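Local structure of actin-related protein 8 (Homo sapiens, 4FO0) at residues A[102-113]-A[292-300]. The protein serves as an ATP-binding, non-polymerising actin-family subunit of the INO80 chromatin-remodelling complex, and has a part in organising mitotic chromosomes. Numbering follows the deposited sequence.
Sequences PEQARSYNKQMR and QRAGFPYRE
A Schellman motif ends helix 280-293, and helix 102-109 packs across the turn it makes, Arg106 and Asn109 lying against Ala294 and Gly295. Gly295 is the C-prime residue, with positive phi, its N bonded to Gln292 O, while Phe296 N bonds one residue further back in helix 280-293. Helix 102-109 approaches here so closely that the CA atoms of Arg106 and Gly295 lie 4.4 Å apart. The carbonyl of Ala294 is gripped by Asn109, whose ND2 donates to Ala294 O at 2.8 Å along a nearly straight line (176°), the acceptor lying in the amide plane. On the same oxygen falls a CA-H···O contact from Arg106 CA at 3.3 Å. One turn earlier in the helix, Ala105 CB meets Ala294 CB at 4.1 Å, a single methyl-to-methyl contact. Beyond the helix end, Lys110 and Arg299 run alongside each other, head to tail, the turn at chi2 of Lys110 (-118°) laying its CD at the edge of the Arg299 guanidinium. Arg113 lies roughly perpendicular to Arg299, with NH1 of Arg299 over one face of its guanidinium, and turns its own NH1 back to Lys110 O, 3.1 Å away, and to Met112 O. The amide of Asn109 has a second partner: its OD1 accepts from Arg349 N of strand 343-350, a strand that Met112 and Pro297 touch as well, while Phe296 leans on helix 306-319.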
loop_
_atom_site.group_PDB
_atom_site.type_symbol
_atom_site.label_atom_id
_atom_site.label_comp_id
_atom_site.label_asym_id
_atom_site.label_seq_id
_atom_site.Cartn_x
_atom_site.Cartn_y
_atom_site.Cartn_z
ATOM N N PRO A 102 14.973 -18.617 18.257
ATOM C CA PRO A 102 14.629 -17.345 18.901
ATOM C C PRO A 102 15.271 -17.209 20.289
ATOM O O PRO A 102 15.761 -16.134 20.630
ATOM C CB PRO A 102 13.102 -17.419 19.027
ATOM C CG PRO A 102 12.677 -18.324 17.912
ATOM C CD PRO A 102 13.795 -19.306 17.697
ATOM N N GLU A 103 15.279 -18.280 21.078
ATOM C CA GLU A 103 15.853 -18.209 22.417
ATOM C C GLU A 103 17.362 -17.992 22.385
ATOM O O GLU A 103 17.904 -17.234 23.179
ATOM C CB GLU A 103 15.489 -19.441 23.241
ATOM C CG GLU A 103 13.986 -19.586 23.459
ATOM C CD GLU A 103 13.614 -20.824 24.273
ATOM O OE1 GLU A 103 14.488 -21.705 24.451
ATOM O OE2 GLU A 103 12.448 -20.911 24.736
ATOM N N GLN A 104 18.040 -18.640 21.453
ATOM C CA GLN A 104 19.468 -18.409 21.288
ATOM C C GLN A 104 19.756 -16.919 21.064
ATOM O O GLN A 104 20.696 -16.361 21.639
ATOM C CB GLN A 104 20.016 -19.254 20.133
ATOM C CG GLN A 104 21.513 -19.503 20.216
ATOM C CD GLN A 104 21.927 -20.060 21.572
ATOM O OE1 GLN A 104 21.099 -20.599 22.314
ATOM N NE2 GLN A 104 23.208 -19.920 21.909
ATOM N N ALA A 105 18.938 -16.281 20.234
ATOM C CA ALA A 105 19.067 -14.851 19.964
ATOM C C ALA A 105 18.734 -14.021 21.205
ATOM O O ALA A 105 19.472 -13.111 21.570
ATOM C CB ALA A 105 18.168 -14.447 18.804
ATOM N N ARG A 106 17.618 -14.335 21.852
ATOM C CA ARG A 106 17.213 -13.605 23.047
ATOM C C ARG A 106 18.355 -13.517 24.063
ATOM O O ARG A 106 18.594 -12.455 24.638
ATOM C CB ARG A 106 15.949 -14.223 23.661
ATOM C CG ARG A 106 15.229 -13.338 24.677
ATOM C CD ARG A 106 13.764 -13.767 24.905
ATOM N NE ARG A 106 13.611 -15.198 25.194
ATOM C CZ ARG A 106 12.971 -16.075 24.413
ATOM N NH1 ARG A 106 12.403 -15.686 23.277
ATOM N NH2 ARG A 106 12.893 -17.352 24.774
ATOM N N SER A 107 19.081 -14.615 24.257
ATOM C CA SER A 107 20.185 -14.643 25.217
ATOM C C SER A 107 21.230 -13.573 24.943
ATOM O O SER A 107 21.599 -12.807 25.829
ATOM C CB SER A 107 20.858 -16.007 25.229
ATOM O OG SER A 107 20.066 -16.926 25.948
ATOM N N TYR A 108 21.721 -13.544 23.716
ATOM C CA TYR A 108 22.662 -12.516 23.303
ATOM C C TYR A 108 22.011 -11.130 23.329
ATOM O O TYR A 108 22.631 -10.137 23.718
ATOM C CB TYR A 108 23.141 -12.818 21.885
ATOM C CG TYR A 108 23.985 -11.728 21.266
ATOM C CD1 TYR A 108 23.393 -10.598 20.718
ATOM C CD2 TYR A 108 25.375 -11.838 21.213
ATOM C CE1 TYR A 108 24.152 -9.602 20.142
ATOM C CE2 TYR A 108 26.153 -10.843 20.638
ATOM C CZ TYR A 108 25.533 -9.725 20.100
ATOM O OH TYR A 108 26.285 -8.723 19.522
ATOM N N ASN A 109 20.758 -11.061 22.908
ATOM C CA ASN A 109 20.149 -9.774 22.656
ATOM C C ASN A 109 19.912 -8.923 23.882
ATOM O O ASN A 109 20.121 -7.702 23.867
ATOM C CB ASN A 109 18.887 -9.906 21.794
ATOM C CG ASN A 109 19.204 -9.876 20.317
ATOM O OD1 ASN A 109 20.253 -9.368 19.909
ATOM N ND2 ASN A 109 18.315 -10.455 19.506
ATOM N N LYS A 110 19.481 -9.531 24.964
ATOM C CA LYS A 110 19.094 -8.642 26.038
ATOM C C LYS A 110 20.195 -8.377 27.077
ATOM O O LYS A 110 19.947 -7.877 28.177
ATOM C CB LYS A 110 17.677 -8.952 26.537
ATOM C CG LYS A 110 16.665 -8.939 25.325
ATOM C CD LYS A 110 15.532 -7.855 25.386
ATOM C CE LYS A 110 14.220 -8.424 25.956
ATOM N NZ LYS A 110 13.107 -7.431 26.127
ATOM N N GLN A 111 21.419 -8.676 26.637
ATOM C CA GLN A 111 22.659 -8.118 27.153
ATOM C C GLN A 111 23.048 -6.863 26.357
ATOM O O GLN A 111 23.986 -6.161 26.725
ATOM C CB GLN A 111 23.799 -9.129 26.968
ATOM C CG GLN A 111 23.670 -10.428 27.753
ATOM C CD GLN A 111 24.912 -11.316 27.654
ATOM O OE1 GLN A 111 25.476 -11.515 26.574
ATOM N NE2 GLN A 111 25.343 -11.849 28.795
ATOM N N MET A 112 22.359 -6.599 25.248
ATOM C CA MET A 112 22.693 -5.452 24.397
ATOM C C MET A 112 22.104 -4.140 24.912
ATOM O O MET A 112 20.906 -4.057 25.214
ATOM C CB MET A 112 22.206 -5.660 22.952
ATOM C CG MET A 112 22.790 -6.860 22.223
ATOM S SD MET A 112 24.590 -6.886 22.061
ATOM C CE MET A 112 25.045 -5.268 22.696
ATOM N N ARG A 113 22.952 -3.117 25.000
ATOM C CA ARG A 113 22.499 -1.758 25.287
ATOM C C ARG A 113 22.839 -0.869 24.114
ATOM O O ARG A 113 23.840 -1.089 23.428
ATOM C CB ARG A 113 23.149 -1.206 26.551
ATOM C CG ARG A 113 22.673 -1.881 27.815
ATOM C CD ARG A 113 21.174 -2.133 27.765
ATOM N NE ARG A 113 20.705 -2.850 28.952
ATOM C CZ ARG A 113 20.566 -4.172 29.038
ATOM N NH1 ARG A 113 20.851 -4.951 27.998
ATOM N NH2 ARG A 113 20.135 -4.717 30.169
ATOM N N GLN A 292 10.188 -9.392 19.084
ATOM C CA GLN A 292 10.061 -9.382 20.530
ATOM C C GLN A 292 10.502 -10.719 21.105
ATOM O O GLN A 292 11.276 -10.763 22.060
ATOM C CB GLN A 292 8.637 -9.087 20.937
ATOM C CG GLN A 292 8.293 -7.633 20.931
ATOM C CD GLN A 292 6.856 -7.420 21.346
ATOM O OE1 GLN A 292 5.928 -7.780 20.616
ATOM N NE2 GLN A 292 6.659 -6.861 22.535
ATOM N N ARG A 293 10.021 -11.809 20.512
ATOM C CA ARG A 293 10.419 -13.140 20.951
ATOM C C ARG A 293 11.940 -13.343 20.884
ATOM O O ARG A 293 12.501 -14.105 21.655
ATOM C CB ARG A 293 9.682 -14.225 20.156
ATOM C CG ARG A 293 8.186 -14.245 20.395
ATOM C CD ARG A 293 7.401 -14.689 19.148
ATOM N NE ARG A 293 7.295 -16.143 19.008
ATOM C CZ ARG A 293 8.121 -16.901 18.289
ATOM N NH1 ARG A 293 7.925 -18.212 18.231
ATOM N NH2 ARG A 293 9.141 -16.359 17.624
ATOM N N ALA A 294 12.609 -12.655 19.968
ATOM C CA ALA A 294 14.066 -12.744 19.888
ATOM C C ALA A 294 14.785 -11.748 20.807
ATOM O O ALA A 294 15.998 -11.567 20.690
ATOM C CB ALA A 294 14.528 -12.559 18.457
ATOM N N GLY A 295 14.045 -11.091 21.704
ATOM C CA GLY A 295 14.636 -10.108 22.603
ATOM C C GLY A 295 14.958 -8.739 22.009
ATOM O O GLY A 295 15.990 -8.139 22.313
ATOM N N PHE A 296 14.069 -8.251 21.157
ATOM C CA PHE A 296 14.164 -6.918 20.563
ATOM C C PHE A 296 14.559 -5.859 21.589
ATOM O O PHE A 296 13.819 -5.606 22.547
ATOM C CB PHE A 296 12.808 -6.570 19.961
ATOM C CG PHE A 296 12.798 -5.312 19.176
ATOM C CD1 PHE A 296 13.668 -5.142 18.101
ATOM C CD2 PHE A 296 11.898 -4.297 19.492
ATOM C CE1 PHE A 296 13.646 -3.965 17.355
ATOM C CE2 PHE A 296 11.867 -3.128 18.756
ATOM C CZ PHE A 296 12.741 -2.961 17.681
ATOM N N PRO A 297 15.714 -5.215 21.377
ATOM C CA PRO A 297 16.330 -4.434 22.452
ATOM C C PRO A 297 15.594 -3.127 22.751
ATOM O O PRO A 297 15.774 -2.574 23.827
ATOM C CB PRO A 297 17.745 -4.161 21.928
ATOM C CG PRO A 297 17.780 -4.685 20.505
ATOM C CD PRO A 297 16.389 -4.994 20.093
ATOM N N TYR A 298 14.784 -2.637 21.820
ATOM C CA TYR A 298 13.991 -1.441 22.084
ATOM C C TYR A 298 12.704 -1.833 22.829
ATOM O O TYR A 298 11.652 -2.047 22.232
ATOM C CB TYR A 298 13.692 -0.695 20.780
ATOM C CG TYR A 298 12.818 0.529 20.932
ATOM C CD1 TYR A 298 12.812 1.269 22.111
ATOM C CD2 TYR A 298 11.979 0.936 19.900
ATOM C CE1 TYR A 298 11.998 2.385 22.249
ATOM C CE2 TYR A 298 11.171 2.049 20.031
ATOM C CZ TYR A 298 11.185 2.771 21.203
ATOM O OH TYR A 298 10.382 3.881 21.327
ATOM N N ARG A 299 12.741 -1.840 24.124
ATOM C CA ARG A 299 11.709 -2.473 24.856
ATOM C C ARG A 299 10.521 -1.614 25.116
ATOM O O ARG A 299 9.522 -2.095 25.521
ATOM C CB ARG A 299 12.246 -2.957 26.170
ATOM C CG ARG A 299 13.070 -4.203 26.075
ATOM C CD ARG A 299 14.403 -3.993 26.732
ATOM N NE ARG A 299 15.407 -4.926 26.251
ATOM C CZ ARG A 299 16.715 -4.699 26.297
ATOM N NH1 ARG A 299 17.174 -3.560 26.779
ATOM N NH2 ARG A 299 17.566 -5.599 25.830
ATOM N N GLU A 300 10.605 -0.333 24.889
ATOM C CA GLU A 300 9.467 0.505 25.151
ATOM C C GLU A 300 8.728 0.915 23.923
ATOM O O GLU A 300 7.999 1.845 23.943
ATOM C CB GLU A 300 9.897 1.734 25.898
ATOM C CG GLU A 300 11.314 2.114 25.607
ATOM C CD GLU A 300 12.249 1.597 26.649
ATOM O OE1 GLU A 300 13.295 1.018 26.282
ATOM O OE2 GLU A 300 11.895 1.779 27.822
#